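5-ketofructose reductase (Gluconobacter sp., PDB 7COK) catalyses the reduction of 5-ketofructose, probably with a nicotinamide cofactor bound by its Rossmann-type domain, and belongs to the shikimate dehydrogenase family. Local coordinates at residues A[80-83]-A[84-88]; A[115-119]-A[120-124]; A[137-140]-A[141-145]; A[153-157]-A[158-162]. All blocks are in the same frame, centred on the assembly; numbering follows the deposited sequence.

Contact 1 of 4, residues A[80-83]-A[84-88]; sequences DDIA and ESARL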
# COMPACT_ATOMS: atom_id res chain seq x y z
N ASP A 80 -11.16 -18.41 2.29
CA ASP A 80 -12.54 -18.86 2.07
C ASP A 80 -12.61 -20.02 1.08
O ASP A 80 -13.54 -20.85 1.15
CB ASP A 80 -13.42 -17.71 1.58
CG ASP A 80 -13.59 -16.60 2.61
OD1 ASP A 80 -14.22 -16.83 3.67
OD2 ASP A 80 -13.11 -15.47 2.36
N ASP A 81 -11.66 -20.06 0.16
CA ASP A 81 -11.63 -21.05 -0.92
C ASP A 81 -10.18 -21.35 -1.27
O ASP A 81 -9.32 -20.47 -1.18
CB ASP A 81 -12.34 -20.46 -2.14
CG ASP A 81 -12.48 -21.46 -3.30
OD1 ASP A 81 -12.93 -22.60 -3.07
OD2 ASP A 81 -12.21 -21.08 -4.46
N ILE A 82 -9.91 -22.60 -1.66
CA ILE A 82 -8.59 -23.09 -2.04
C ILE A 82 -8.71 -23.80 -3.39
O ILE A 82 -9.46 -24.77 -3.51
CB ILE A 82 -8.04 -24.07 -0.96
CG1 ILE A 82 -8.06 -23.43 0.43
CG2 ILE A 82 -6.64 -24.57 -1.32
CD1 ILE A 82 -7.13 -22.26 0.60
N ALA A 83 -7.97 -23.30 -4.38
CA ALA A 83 -7.94 -23.89 -5.72
C ALA A 83 -7.31 -25.28 -5.72
O ALA A 83 -6.61 -25.64 -4.78
CB ALA A 83 -7.19 -22.97 -6.68
N GLU A 84 -7.55 -26.04 -6.80
CA GLU A 84 -7.17 -27.44 -6.89
C GLU A 84 -5.69 -27.69 -6.61
O GLU A 84 -5.37 -28.47 -5.72
CB GLU A 84 -7.56 -28.05 -8.23
CG GLU A 84 -7.30 -29.54 -8.29
CD GLU A 84 -7.49 -30.15 -9.67
OE1 GLU A 84 -7.67 -29.41 -10.66
OE2 GLU A 84 -7.46 -31.40 -9.75
N SER A 85 -4.80 -27.04 -7.35
CA SER A 85 -3.38 -27.33 -7.17
C SER A 85 -2.87 -26.91 -5.79
O SER A 85 -2.10 -27.63 -5.18
CB SER A 85 -2.54 -26.77 -8.31
OG SER A 85 -2.30 -25.38 -8.17
N ALA A 86 -3.37 -25.77 -5.29
CA ALA A 86 -3.07 -25.33 -3.92
C ALA A 86 -3.54 -26.33 -2.90
O ALA A 86 -2.84 -26.56 -1.94
CB ALA A 86 -3.72 -23.99 -3.65
N ARG A 87 -4.71 -26.94 -3.12
CA ARG A 87 -5.22 -28.00 -2.22
C ARG A 87 -4.26 -29.18 -2.16
O ARG A 87 -3.92 -29.65 -1.08
CB ARG A 87 -6.63 -28.47 -2.63
CG ARG A 87 -7.25 -29.44 -1.62
CD ARG A 87 -8.58 -30.01 -2.07
NE ARG A 87 -8.45 -31.45 -2.32
CZ ARG A 87 -8.09 -32.01 -3.47
NH1 ARG A 87 -7.80 -31.27 -4.54
NH2 ARG A 87 -8.00 -33.33 -3.55
N LEU A 88 -3.81 -29.64 -3.32
CA LEU A 88 -2.91 -30.78 -3.36
C LEU A 88 -1.52 -30.45 -2.82
O LEU A 88 -0.93 -31.26 -2.10
CB LEU A 88 -2.78 -31.32 -4.78
CG LEU A 88 -3.93 -32.11 -5.43
CD1 LEU A 88 -4.75 -32.92 -4.43
CD2 LEU A 88 -4.81 -31.25 -6.28
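Ala83 and Arg87 are joined by the backbone bond that opens helix 84-89. Arg87 N donates to Ala83 O at 2.8 Å, with an N-H...O angle of 153°. Ala83 is the N-cap residue. Its carbonyl accepts the first i to i+4 bond; its methyl side chain offers no acceptor to cap the first-turn N-H groups.

The apolar contacts come from Ile82, the last residue of strand 81-82. Its CG2 branch stands anti to the backbone N and reaches the first turn of the helix. There it meets the methyl CB of Ala86 at 3.8 Å. Ile82 CG2 also lies 3.5 Å from Arg87 N and 4.1 Å from Arg87 CB. Ala86 CB packs on the carbonyl as well, 3.5 Å from Ala83 O. The rest of Arg87 leads away from the strand.

This strand-to-helix turn belongs to the substrate-binding domain. Backbone bonds from Asp81 and Ala83 to Gly104 tie it to strand 101-105. Toward helix 134-145, Ser85 has Glu142 as its polar partner, and Leu88 packs on Val141.

Contact 2 of 4, residues A[115-119]-A[120-124]; sequences SLKTV and TSPAG
Leu116 O is gripped by two backbone donors, Thr120 N and Val119 N. Thr120 N lies 3.0 Å from Leu116 O, with an N-H...O angle of 161°. Val119 N is 2.8 Å from Leu116 O. One residue earlier, Ser115 O also takes two bonds, from Thr118 N and OG1. The hydroxyl bond is short, Thr118 OG1 to Ser115 O at 2.6 Å.

These bonds wind up the end of helix 110-117, where the chain turns toward strand 126-130 of the Rossmann-type domain. The returning chain passes close to the helix. Lys117 CA makes a CH...O contact with Thr120 O at 3.3 Å.

Leu116 carries the apolar side. With CG anti to the backbone N (chi1 -174°), its two methyls reach different partners. CD2 touches Pro122 CB at 3.8 Å, and CD1 lies 4.0 Å from Thr120 CG2. Leu143 of helix 134-145 packs on both Leu116 and Pro122. Replacing Leu116 with an alanine would probably leave a gap beside Pro122 and Leu143, where CD2 now packs, and deprive the Thr120 methyl of CD1. Thr120 OG1 turns to Lys125, whose NZ also bonds Ser121 O.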
# COMPACT_ATOMS: atom_id res chain seq x y z
N SER A 115 6.33 -21.31 -18.96
CA SER A 115 7.57 -21.37 -19.74
C SER A 115 7.64 -22.63 -20.61
O SER A 115 8.00 -22.56 -21.80
CB SER A 115 8.78 -21.31 -18.82
OG SER A 115 8.93 -20.00 -18.23
N LEU A 116 7.29 -23.78 -20.01
CA LEU A 116 7.31 -25.08 -20.71
C LEU A 116 6.43 -25.04 -21.96
O LEU A 116 6.86 -25.46 -23.04
CB LEU A 116 6.87 -26.22 -19.78
CG LEU A 116 7.01 -27.61 -20.43
CD1 LEU A 116 8.47 -27.97 -20.71
CD2 LEU A 116 6.31 -28.68 -19.60
N LYS A 117 5.22 -24.51 -21.80
CA LYS A 117 4.23 -24.46 -22.87
C LYS A 117 4.67 -23.65 -24.09
O LYS A 117 4.14 -23.86 -25.19
CB LYS A 117 2.89 -24.00 -22.32
CG LYS A 117 2.18 -25.12 -21.57
CD LYS A 117 0.91 -24.67 -20.86
CE LYS A 117 0.11 -25.86 -20.37
NZ LYS A 117 -1.22 -25.43 -19.86
N THR A 118 5.66 -22.76 -23.92
CA THR A 118 6.24 -22.07 -25.09
C THR A 118 7.04 -23.00 -26.00
O THR A 118 7.33 -22.64 -27.15
CB THR A 118 7.14 -20.85 -24.73
OG1 THR A 118 8.29 -21.29 -24.02
CG2 THR A 118 6.39 -19.83 -23.88
N VAL A 119 7.44 -24.16 -25.49
CA VAL A 119 8.28 -25.06 -26.30
C VAL A 119 7.64 -26.42 -26.60
O VAL A 119 7.92 -27.01 -27.65
CB VAL A 119 9.72 -25.22 -25.73
CG1 VAL A 119 10.44 -23.87 -25.74
CG2 VAL A 119 9.73 -25.82 -24.33
N THR A 120 6.81 -26.91 -25.68
CA THR A 120 6.17 -28.22 -25.83
C THR A 120 5.01 -28.38 -24.83
O THR A 120 4.88 -27.58 -23.88
CB THR A 120 7.20 -29.38 -25.73
OG1 THR A 120 6.53 -30.64 -25.85
CG2 THR A 120 8.00 -29.33 -24.42
N SER A 121 4.18 -29.39 -25.05
CA SER A 121 3.11 -29.71 -24.10
C SER A 121 3.62 -30.67 -23.04
O SER A 121 4.40 -31.57 -23.35
CB SER A 121 1.90 -30.31 -24.81
OG SER A 121 0.85 -30.59 -23.88
N PRO A 122 3.17 -30.50 -21.79
CA PRO A 122 3.52 -31.44 -20.73
C PRO A 122 2.79 -32.78 -20.82
O PRO A 122 3.24 -33.75 -20.21
CB PRO A 122 3.07 -30.72 -19.45
CG PRO A 122 2.02 -29.77 -19.90
CD PRO A 122 2.49 -29.31 -21.24
N ALA A 123 1.68 -32.84 -21.56
CA ALA A 123 0.80 -34.00 -21.52
C ALA A 123 1.52 -35.22 -22.12
O ALA A 123 2.09 -35.13 -23.20
CB ALA A 123 -0.51 -33.72 -22.25
N GLY A 124 1.53 -36.32 -21.36
CA GLY A 124 2.16 -37.56 -21.81
C GLY A 124 3.67 -37.62 -21.67
O GLY A 124 4.26 -38.61 -22.04

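Contact 3 of 4, residues A[137-140]-A[141-145]; sequences RAIA and VELAL
Arg137 to Val141 is the first of four successive i to i+4 bonds across this stretch of alpha-helix. The helix, 134-145, links strands 126-130 and 150-155 in a beta-alpha-beta unit of the Rossmann-type domain. Its start overlaps a sequence consistent with the GxGxxA pattern of dinucleotide-binding folds: Gly131 and Gly133 precede it and Ala136 lies in its first turn.

The backbone bonds are regular. Val141 N donates to Arg137 O at 3.0 Å, and Glu142 N to Ala138 O at 2.9 Å. Leu143 N and Ala144 N follow in the same way, onto Ile139 O and Ala140 O. All four are fairly straight. Val141 CG2 lies beside the carbonyl that accepts its own N-H, 3.4 Å from Arg137 O.

The apolar contacts lie on several faces. Ile139 and Leu143 lie side by side and point the same way, toward Phe112 of helix 110-117. The Val141 side chain packs on Leu167 of helix 158-171. Ala140 packs on Ile164 of that helix.

The polar ends are held by partners beyond the helix. Arg137 NE bonds the carbonyl of Ile89. Glu142 is buried, and both its oxygens are engaged. OE1 makes a salt bridge with Lys110, and OE2 accepts a bond from Ser85 OG. This pairing would be expected to favour a charged carboxylate. Glu142 CG stands anti to the carbonyl carbon (chi1 -64°), which sets it 3.3 Å from Ala138 O; the bend at chi2 then turns the carboxylate. On the hydrophobic side, Ile139 CG2 meets Leu143 CD1 at 3.8 Å.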
# COMPACT_ATOMS: atom_id res chain seq x y z
N ARG A 137 7.84 -29.78 -5.28
CA ARG A 137 6.48 -30.23 -4.97
C ARG A 137 5.45 -29.55 -5.88
O ARG A 137 4.61 -30.25 -6.48
CB ARG A 137 6.17 -30.06 -3.48
CG ARG A 137 4.82 -30.57 -3.06
CD ARG A 137 4.60 -30.23 -1.60
NE ARG A 137 3.28 -30.67 -1.15
CZ ARG A 137 3.03 -31.86 -0.59
NH1 ARG A 137 4.01 -32.75 -0.39
NH2 ARG A 137 1.79 -32.17 -0.25
N ALA A 138 5.50 -28.21 -5.97
CA ALA A 138 4.53 -27.49 -6.81
C ALA A 138 4.66 -27.81 -8.29
O ALA A 138 3.65 -27.99 -8.98
CB ALA A 138 4.60 -26.00 -6.55
N ILE A 139 5.90 -27.87 -8.77
CA ILE A 139 6.18 -28.20 -10.17
C ILE A 139 5.66 -29.61 -10.49
O ILE A 139 5.00 -29.80 -11.50
CB ILE A 139 7.69 -28.04 -10.51
CG1 ILE A 139 8.00 -26.55 -10.59
CG2 ILE A 139 8.03 -28.68 -11.85
CD1 ILE A 139 9.49 -26.25 -10.53
N ALA A 140 5.92 -30.58 -9.61
CA ALA A 140 5.42 -31.95 -9.81
C ALA A 140 3.89 -31.99 -9.89
O ALA A 140 3.32 -32.60 -10.80
CB ALA A 140 5.96 -32.87 -8.73
N VAL A 141 3.22 -31.28 -8.98
CA VAL A 141 1.75 -31.25 -9.00
C VAL A 141 1.24 -30.62 -10.29
O VAL A 141 0.34 -31.17 -10.91
CB VAL A 141 1.16 -30.56 -7.76
CG1 VAL A 141 -0.36 -30.32 -7.89
CG2 VAL A 141 1.42 -31.43 -6.53
N GLU A 142 1.79 -29.46 -10.67
CA GLU A 142 1.29 -28.78 -11.86
C GLU A 142 1.49 -29.61 -13.14
O GLU A 142 0.62 -29.68 -14.01
CB GLU A 142 1.90 -27.39 -12.03
CG GLU A 142 1.56 -26.38 -10.93
CD GLU A 142 0.09 -26.00 -10.79
OE1 GLU A 142 -0.76 -26.37 -11.61
OE2 GLU A 142 -0.23 -25.28 -9.82
N LEU A 143 2.61 -30.29 -13.24
CA LEU A 143 2.86 -31.17 -14.37
C LEU A 143 1.88 -32.35 -14.40
O LEU A 143 1.35 -32.69 -15.47
CB LEU A 143 4.30 -31.69 -14.30
CG LEU A 143 5.42 -30.81 -14.84
CD1 LEU A 143 6.70 -31.33 -14.25
CD2 LEU A 143 5.49 -30.91 -16.35
N ALA A 144 1.65 -32.96 -13.24
CA ALA A 144 0.71 -34.06 -13.10
C ALA A 144 -0.70 -33.64 -13.48
O ALA A 144 -1.33 -34.33 -14.26
CB ALA A 144 0.75 -34.61 -11.68
N LEU A 145 -1.17 -32.50 -12.95
CA LEU A 145 -2.50 -31.97 -13.33
C LEU A 145 -2.60 -31.59 -14.80
O LEU A 145 -3.69 -31.62 -15.40
CB LEU A 145 -2.92 -30.80 -12.43
CG LEU A 145 -3.09 -31.11 -10.94
CD1 LEU A 145 -3.45 -29.81 -10.23
CD2 LEU A 145 -4.10 -32.22 -10.65

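Contact 4 of 4, residues A[153-157]-A[158-162]; sequences IVNRD and ASKAE
An N-capped helix start joins strand 150-155 to helix 158-171, and Asp157 is its N-cap residue. Asp157 OD1 takes two bonds from Ser159. The hydroxyl bond is the shorter, Ser159 OG to Asp157 OD1 at 2.7 Å. It meets the oxygen on its syn side, 23° out of the carboxylate plane. The capping bond from Ser159 N to Asp157 OD1 is weak, at 3.2 Å. Asp157 CG stands anti to the backbone N (chi1 178°), which carries the carboxylate forward over the first turn. OD2 faces Lys160. It lies 3.4 Å from Lys160 CG and forms a long salt bridge with Lys160 NZ at 4.0 Å. With Asp157 replaced by an alanine, Ser159 N and OG would probably lose this acceptor and Lys160 its nearby negative charge.

The carbonyl of Asp157 is also held. Asn155 ND2 donates to Asp157 O at 2.8 Å, from above the carbonyl plane but in the plane of its own amide. Lys160 N adds a weak bond to the same oxygen.

The turn is part of the second beta-alpha-beta unit of the Rossmann-type fold, which continues into strand 175-180. Asn155 touches Ala132 in the glycine-rich loop after strand 126-130.

Behind the cap, the axes of 153-155 and 158-162 run nearly antiparallel, at 158°, and come within 7.0 Å. Ala161 fits this close approach. Its CB touches Ile153 CG2 at 3.7 Å and Asn155 CB at 3.9 Å, and it also packs on Ala178 of strand 175-180.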
# COMPACT_ATOMS: atom_id res chain seq x y z
N ILE A 153 11.45 -37.88 -9.10
CA ILE A 153 11.98 -36.85 -8.22
C ILE A 153 13.28 -37.39 -7.63
O ILE A 153 13.29 -38.51 -7.11
CB ILE A 153 10.98 -36.43 -7.11
CG1 ILE A 153 9.65 -35.99 -7.73
CG2 ILE A 153 11.55 -35.29 -6.30
CD1 ILE A 153 8.61 -37.09 -7.88
N VAL A 154 14.35 -36.64 -7.79
CA VAL A 154 15.72 -37.07 -7.45
C VAL A 154 16.21 -36.19 -6.31
O VAL A 154 16.16 -34.96 -6.37
CB VAL A 154 16.68 -37.01 -8.69
CG1 VAL A 154 18.04 -37.63 -8.39
CG2 VAL A 154 16.10 -37.76 -9.87
N ASN A 155 16.60 -36.83 -5.21
CA ASN A 155 17.02 -36.08 -4.03
C ASN A 155 18.01 -36.90 -3.22
O ASN A 155 17.90 -38.12 -3.17
CB ASN A 155 15.80 -35.75 -3.17
CG ASN A 155 16.02 -34.55 -2.26
OD1 ASN A 155 16.39 -33.47 -2.71
ND2 ASN A 155 15.77 -34.74 -0.96
N ARG A 156 18.99 -36.24 -2.60
CA ARG A 156 19.94 -36.96 -1.75
C ARG A 156 19.19 -37.65 -0.62
O ARG A 156 19.46 -38.81 -0.35
CB ARG A 156 21.04 -36.03 -1.23
CG ARG A 156 21.97 -35.52 -2.31
CD ARG A 156 23.26 -34.96 -1.71
NE ARG A 156 24.13 -36.00 -1.17
CZ ARG A 156 24.97 -36.76 -1.89
NH1 ARG A 156 25.08 -36.61 -3.21
NH2 ARG A 156 25.70 -37.67 -1.29
N ASP A 157 18.23 -36.95 -0.01
CA ASP A 157 17.34 -37.59 0.95
C ASP A 157 16.13 -38.08 0.18
O ASP A 157 15.18 -37.32 -0.08
CB ASP A 157 16.94 -36.62 2.06
CG ASP A 157 15.97 -37.22 3.07
OD1 ASP A 157 15.51 -38.37 2.87
OD2 ASP A 157 15.63 -36.53 4.05
N ALA A 158 16.19 -39.35 -0.21
CA ALA A 158 15.18 -39.99 -1.07
C ALA A 158 13.79 -40.02 -0.45
O ALA A 158 12.81 -40.00 -1.18
CB ALA A 158 15.62 -41.39 -1.48
N SER A 159 13.71 -40.09 0.88
CA SER A 159 12.41 -40.07 1.56
C SER A 159 11.62 -38.78 1.30
O SER A 159 10.41 -38.84 1.19
CB SER A 159 12.56 -40.31 3.06
OG SER A 159 13.10 -39.18 3.70
N LYS A 160 12.32 -37.66 1.17
CA LYS A 160 11.69 -36.37 0.78
C LYS A 160 11.19 -36.42 -0.66
O LYS A 160 10.11 -35.90 -0.96
CB LYS A 160 12.68 -35.21 0.97
CG LYS A 160 13.08 -34.95 2.42
CD LYS A 160 12.28 -33.82 3.05
CE LYS A 160 12.64 -33.61 4.52
NZ LYS A 160 13.96 -32.97 4.76
N ALA A 161 11.96 -37.04 -1.56
CA ALA A 161 11.46 -37.30 -2.93
C ALA A 161 10.25 -38.24 -2.91
O ALA A 161 9.27 -38.01 -3.65
CB ALA A 161 12.57 -37.87 -3.82
N GLU A 162 10.31 -39.29 -2.08
CA GLU A 162 9.23 -40.27 -1.97
C GLU A 162 7.93 -39.63 -1.52
O GLU A 162 6.87 -40.07 -1.96
CB GLU A 162 9.63 -41.46 -1.06
CG GLU A 162 8.62 -42.61 -0.97
CD GLU A 162 8.19 -43.19 -2.31
OE1 GLU A 162 8.97 -43.15 -3.28
OE2 GLU A 162 7.06 -43.72 -2.39

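Contact 3 is the meeting point of the set. It touches contact 1 across the two domains, with centres 13 Å apart. Ser85 OG and Glu142 OE2 are 2.7 Å apart there, and Leu145 packs on Glu84 and Ser85. It touches contact 2 within the Rossmann-type domain, where Leu143 CD2 lies 3.9 Å from Pro122 CB. Contacts 3 and 4 belong to consecutive beta-alpha-beta units. Their nearest atoms are about 5 Å apart without touching. Contacts 1 and 4 lie farther apart, with centres 25 Å from each other. The structure is ligand-free. The glycine-rich loop touched by Asn155 of contact 4 is probably part of the dinucleotide site, as in other Rossmann folds.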